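Local structure of putative amidohydrolase (Unidentified, 3MKV) at residues D205-F210 with I300-G305; G248-E253 with A360-M365. The protein probably hydrolyses dipeptides that end in proline, acting as a zinc-dependent prolidase of the amidohydrolase superfamily. All blocks are in the same frame, centred on the assembly; numbering follows the deposited sequence.

Contact 1. Residues D205-F210 with I300-G305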
loop_
_atom_site.group_PDB
_atom_site.type_symbol
_atom_site.label_atom_id
_atom_site.label_comp_id
_atom_site.label_asym_id
_atom_site.label_seq_id
_atom_site.Cartn_x
_atom_site.Cartn_y
_atom_site.Cartn_z
ATOM N N ASP A 205 0.438 -11.874 -27.787
ATOM C CA ASP A 205 0.117 -10.972 -28.894
ATOM C C ASP A 205 0.272 -11.603 -30.281
ATOM O O ASP A 205 1.223 -12.346 -30.523
ATOM C CB ASP A 205 1.014 -9.735 -28.804
ATOM C CG ASP A 205 2.503 -10.092 -28.793
ATOM O OD1 ASP A 205 2.906 -11.011 -28.043
ATOM O OD2 ASP A 205 3.275 -9.454 -29.538
ATOM N N PRO A 206 -0.668 -11.309 -31.198
ATOM C CA PRO A 206 -0.543 -11.705 -32.596
ATOM C C PRO A 206 0.188 -10.641 -33.415
ATOM O O PRO A 206 0.239 -9.472 -33.020
ATOM C CB PRO A 206 -2.000 -11.829 -33.052
ATOM C CG PRO A 206 -2.747 -10.842 -32.202
ATOM C CD PRO A 206 -1.934 -10.595 -30.942
ATOM N N VAL A 207 0.743 -11.057 -34.550
ATOM C CA VAL A 207 1.608 -10.210 -35.382
ATOM C C VAL A 207 1.007 -8.883 -35.857
ATOM O O VAL A 207 1.735 -7.907 -36.028
ATOM C CB VAL A 207 2.124 -10.997 -36.622
ATOM C CG1 VAL A 207 2.452 -10.054 -37.759
ATOM C CG2 VAL A 207 3.331 -11.845 -36.247
ATOM N N GLY A 208 -0.305 -8.843 -36.076
ATOM C CA GLY A 208 -0.922 -7.684 -36.725
ATOM C C GLY A 208 -1.603 -6.644 -35.842
ATOM O O GLY A 208 -2.036 -5.597 -36.327
ATOM N N VAL A 209 -1.716 -6.927 -34.550
ATOM C CA VAL A 209 -2.325 -5.987 -33.609
ATOM C C VAL A 209 -1.484 -4.718 -33.496
ATOM O O VAL A 209 -0.268 -4.768 -33.653
ATOM C CB VAL A 209 -2.450 -6.610 -32.199
ATOM C CG1 VAL A 209 -1.057 -6.833 -31.600
ATOM C CG2 VAL A 209 -3.304 -5.721 -31.283
ATOM N N PHE A 210 -2.136 -3.587 -33.220
ATOM C CA PHE A 210 -1.440 -2.327 -33.000
ATOM C C PHE A 210 -0.818 -2.290 -31.613
ATOM O O PHE A 210 -1.365 -2.833 -30.657
ATOM C CB PHE A 210 -2.397 -1.137 -33.118
ATOM C CG PHE A 210 -2.895 -0.877 -34.513
ATOM C CD1 PHE A 210 -2.400 -1.589 -35.590
ATOM C CD2 PHE A 210 -3.839 0.121 -34.748
ATOM C CE1 PHE A 210 -2.853 -1.341 -36.878
ATOM C CE2 PHE A 210 -4.292 0.386 -36.034
ATOM C CZ PHE A 210 -3.799 -0.353 -37.102
ATOM N N ILE A 300 5.781 -17.557 -36.504
ATOM C CA ILE A 300 6.869 -17.304 -37.451
ATOM C C ILE A 300 6.399 -17.163 -38.904
ATOM O O ILE A 300 6.726 -16.185 -39.582
ATOM C CB ILE A 300 7.947 -18.404 -37.361
ATOM C CG1 ILE A 300 8.400 -18.578 -35.907
ATOM C CG2 ILE A 300 9.121 -18.077 -38.268
ATOM C CD1 ILE A 300 9.339 -19.743 -35.683
ATOM N N ALA A 301 5.631 -18.145 -39.372
ATOM C CA ALA A 301 5.254 -18.227 -40.780
ATOM C C ALA A 301 4.573 -16.951 -41.266
ATOM O O ALA A 301 4.630 -16.614 -42.453
ATOM C CB ALA A 301 4.361 -19.439 -41.019
ATOM N N ASP A 302 3.935 -16.246 -40.337
ATOM C CA ASP A 302 3.209 -15.020 -40.655
ATOM C C ASP A 302 4.077 -14.018 -41.414
ATOM O O ASP A 302 3.635 -13.429 -42.405
ATOM C CB ASP A 302 2.666 -14.365 -39.377
ATOM C CG ASP A 302 1.617 -15.217 -38.670
ATOM O OD1 ASP A 302 1.388 -14.988 -37.460
ATOM O OD2 ASP A 302 1.019 -16.109 -39.312
ATOM N N VAL A 303 5.311 -13.831 -40.949
ATOM C CA VAL A 303 6.181 -12.780 -41.473
ATOM C C VAL A 303 7.404 -13.300 -42.231
ATOM O O VAL A 303 7.969 -12.600 -43.060
ATOM C CB VAL A 303 6.665 -11.830 -40.338
ATOM C CG1 VAL A 303 5.485 -11.295 -39.552
ATOM C CG2 VAL A 303 7.648 -12.536 -39.411
ATOM N N HIS A 304 7.808 -14.526 -41.937
ATOM C CA HIS A 304 9.066 -15.072 -42.435
ATOM C C HIS A 304 9.238 -15.042 -43.959
ATOM O O HIS A 304 10.291 -14.635 -44.456
ATOM C CB HIS A 304 9.268 -16.486 -41.883
ATOM C CG HIS A 304 10.476 -17.182 -42.423
ATOM N ND1 HIS A 304 10.629 -18.552 -42.375
ATOM C CD2 HIS A 304 11.584 -16.699 -43.038
ATOM C CE1 HIS A 304 11.786 -18.882 -42.923
ATOM N NE2 HIS A 304 12.382 -17.777 -43.338
ATOM N N GLY A 305 8.210 -15.467 -44.698
ATOM C CA GLY A 305 8.300 -15.568 -46.157
ATOM C C GLY A 305 8.232 -14.268 -46.955
ATOM O O GLY A 305 8.619 -14.233 -48.126
#

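Contact 2. Residues G248-E253 with A360-M365. With SO4 (sulfate ion), chain L.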
loop_
_atom_site.group_PDB
_atom_site.type_symbol
_atom_site.label_atom_id
_atom_site.label_comp_id
_atom_site.label_asym_id
_atom_site.label_seq_id
_atom_site.Cartn_x
_atom_site.Cartn_y
_atom_site.Cartn_z
ATOM N N GLY A 248 5.694 10.186 -35.403
ATOM C CA GLY A 248 7.007 10.811 -35.290
ATOM C C GLY A 248 8.173 9.857 -35.077
ATOM O O GLY A 248 9.308 10.299 -34.907
ATOM N N VAL A 249 7.898 8.554 -35.086
ATOM C CA VAL A 249 8.926 7.538 -34.894
ATOM C C VAL A 249 10.004 7.637 -35.982
ATOM O O VAL A 249 9.676 7.751 -37.158
ATOM C CB VAL A 249 8.290 6.151 -34.927
ATOM C CG1 VAL A 249 9.340 5.076 -34.980
ATOM C CG2 VAL A 249 7.397 5.958 -33.719
ATOM N N ARG A 250 11.282 7.582 -35.596
ATOM C CA ARG A 250 12.392 7.766 -36.553
ATOM C C ARG A 250 12.882 6.494 -37.277
ATOM O O ARG A 250 13.127 6.517 -38.487
ATOM C CB ARG A 250 13.569 8.471 -35.887
ATOM C CG ARG A 250 14.732 8.796 -36.825
ATOM C CD ARG A 250 15.485 10.044 -36.333
ATOM N NE ARG A 250 16.808 10.154 -36.947
ATOM C CZ ARG A 250 17.815 9.317 -36.706
ATOM N NH1 ARG A 250 17.643 8.311 -35.866
ATOM N NH2 ARG A 250 18.982 9.471 -37.321
ATOM N N THR A 251 13.051 5.393 -36.553
ATOM C CA THR A 251 13.390 4.151 -37.236
ATOM C C THR A 251 12.336 3.091 -36.984
ATOM O O THR A 251 11.776 3.010 -35.891
ATOM C CB THR A 251 14.851 3.623 -36.931
ATOM O OG1 THR A 251 14.925 3.017 -35.633
ATOM C CG2 THR A 251 15.863 4.753 -37.024
ATOM N N ILE A 252 12.065 2.305 -38.021
ATOM C CA ILE A 252 11.112 1.214 -37.956
ATOM C C ILE A 252 11.847 -0.112 -38.019
ATOM O O ILE A 252 12.787 -0.279 -38.796
ATOM C CB ILE A 252 10.149 1.260 -39.138
ATOM C CG1 ILE A 252 9.307 2.548 -39.112
ATOM C CG2 ILE A 252 9.292 0.008 -39.156
ATOM C CD1 ILE A 252 8.261 2.591 -37.998
ATOM N N GLU A 253 11.419 -1.057 -37.200
ATOM C CA GLU A 253 12.160 -2.288 -37.031
ATOM C C GLU A 253 11.416 -3.448 -37.681
ATOM O O GLU A 253 10.229 -3.667 -37.418
ATOM C CB GLU A 253 12.421 -2.568 -35.546
ATOM C CG GLU A 253 13.064 -1.411 -34.785
ATOM C CD GLU A 253 14.402 -0.965 -35.362
ATOM O OE1 GLU A 253 15.350 -1.787 -35.393
ATOM O OE2 GLU A 253 14.507 0.220 -35.768
ATOM N N ALA A 360 25.324 4.426 -39.496
ATOM C CA ALA A 360 25.953 5.546 -38.804
ATOM C C ALA A 360 25.027 6.762 -38.810
ATOM O O ALA A 360 24.991 7.555 -37.867
ATOM C CB ALA A 360 27.274 5.885 -39.456
ATOM N N GLU A 361 24.271 6.897 -39.891
ATOM C CA GLU A 361 23.349 8.000 -40.032
ATOM C C GLU A 361 22.244 7.838 -38.990
ATOM O O GLU A 361 21.894 8.784 -38.279
ATOM C CB GLU A 361 22.767 8.000 -41.444
ATOM C CG GLU A 361 22.663 9.379 -42.077
ATOM C CD GLU A 361 21.930 9.360 -43.419
ATOM O OE1 GLU A 361 22.015 8.331 -44.137
ATOM O OE2 GLU A 361 21.271 10.376 -43.751
ATOM N N VAL A 362 21.706 6.626 -38.903
ATOM C CA VAL A 362 20.703 6.298 -37.900
ATOM C C VAL A 362 21.130 6.673 -36.477
ATOM O O VAL A 362 20.289 7.001 -35.638
ATOM C CB VAL A 362 20.354 4.802 -37.925
ATOM C CG1 VAL A 362 19.467 4.445 -36.734
ATOM C CG2 VAL A 362 19.686 4.434 -39.246
ATOM N N LEU A 363 22.432 6.625 -36.213
ATOM C CA LEU A 363 22.959 6.842 -34.870
ATOM C C LEU A 363 23.359 8.286 -34.637
ATOM O O LEU A 363 23.817 8.637 -33.547
ATOM C CB LEU A 363 24.190 5.955 -34.626
ATOM C CG LEU A 363 24.042 4.439 -34.761
ATOM C CD1 LEU A 363 25.399 3.764 -34.717
ATOM C CD2 LEU A 363 23.158 3.883 -33.665
ATOM N N GLY A 364 23.201 9.117 -35.662
ATOM C CA GLY A 364 23.606 10.517 -35.587
ATOM C C GLY A 364 25.118 10.627 -35.552
ATOM O O GLY A 364 25.676 11.530 -34.921
ATOM N N MET A 365 25.779 9.689 -36.228
ATOM C CA MET A 365 27.233 9.603 -36.212
ATOM C C MET A 365 27.845 9.699 -37.612
ATOM O O MET A 365 28.909 9.129 -37.867
ATOM C CB MET A 365 27.703 8.322 -35.497
ATOM C CG MET A 365 27.379 8.264 -33.997
ATOM S SD MET A 365 28.409 9.358 -32.971
ATOM C CE MET A 365 27.267 9.779 -31.676
HETATM S S SO4 L . 17.928 12.223 -39.927
HETATM O O1 SO4 L . 18.817 11.211 -39.365
HETATM O O2 SO4 L . 18.671 13.446 -40.170
HETATM O O3 SO4 L . 17.376 11.722 -41.179
HETATM O O4 SO4 L . 16.850 12.516 -38.985
#

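Contact 1. Residues D205-F210 with I300-G305
Val207 meets Val303 methyl to methyl, a small example of how one branched side chain at the corner of a turn can join a long loop to a short helix. The apolar part is a triangle of three methyl groups. Val207 CG1 lies 3.7 Å from Val303 CG1, and Val207 CG2 is 4.0 Å from that same Val303 CG1, so a single methyl of the helix faces the fork of the valine on the loop. Val303 sets CG1 anti to its own carbonyl carbon (chi1 -53°), and this directs the methyl at the loop.

The second element is a polar atom that meets the loop by van der Waals contact. Asp302 OD1 comes to 3.9 Å from Val207 CG2, the aspartate running past the valine in the opposite sense, at the exposed margin of an otherwise buried contact.

The backbone shapes each side separately. Pro206 to Val209 form a type I beta turn that presents Val207, while Ile300 O accepts from Val303 N at 3.1 Å and from His304 N, also at 3.1 Å, holding the short helical turn. The two backbones stay well apart, with Val207 CA 7.3 Å from Asp302 CA.

In the fold, residues 205-210 belong to the loop that leads to helix 214-225, and Pro206 and Val209 pack on Arg227 and Gly226 of the second subunit. Val200 touches both valines, Tyr236 adds to the surroundings of Val207, and helix 277-286 supports helix 300-304 through Tyr280 against Val303.

Contact 2. Residues G248-E253 with A360-M365
Arg250 reaches from just before barrel strand 251-254 to the C-terminal end of helix 348-362, within the TIM-barrel fold of the amidohydrolases, and illustrates how one guanidinium can gather the last carbonyls of a helix. That helix ends in a Schellman motif with Gly364 at positive phi, and two of the carbonyls of its last turn face the arginine.

The tight, buried part is apolar: Thr251 CG2 packs 3.6 Å from Val362 CG1, the latter placed anti to the backbone N (chi1 171°). Thr251 turns its hydroxyl the other way, giving a 2.8 Å hydrogen bond from OG1 to Glu253 OE2, and Glu253 in turn bonds through OE1 to the zinc ligand His65.

The more open part is polar. Arg250 extends from CG to NE and grips Val362 O end-on with two nitrogens, NH1 at 3.0 Å and NH2 at 3.3 Å, both from the same face of the carbonyl. NH2 adds a weak bond to Glu361 O. A sulfate, probably from the crystallisation liquor, takes another edge of the guanidinium and is also bound by Tyr272 OH; its charge would probably help to balance that of the arginine. Arg250 NE donates to sulfate O4 over 3.1 Å, nearly straight at 168°, while Arg250 NH2 holds sulfate O1 at 2.7 Å.

Contacts 1 and 2 show two ways of joining distant parts of one catalytic domain, the first with methyl groups and the second largely with a guanidinium on helix-end carbonyls. Their centres lie 23 Å apart and their nearest atoms about 9 Å, so they do not touch, and their segments alternate along the chain. Neither touches a zinc ion across the contact: the side chain of Val303 is about 10 Å from a zinc ion, that of Thr251 about 11 Å. Strand 251-254 carries contact 2 directly to the metals, since its last residue, His254, is a zinc ligand, whereas contact 1 joins a loop to a short helix farther from the centre of the chain.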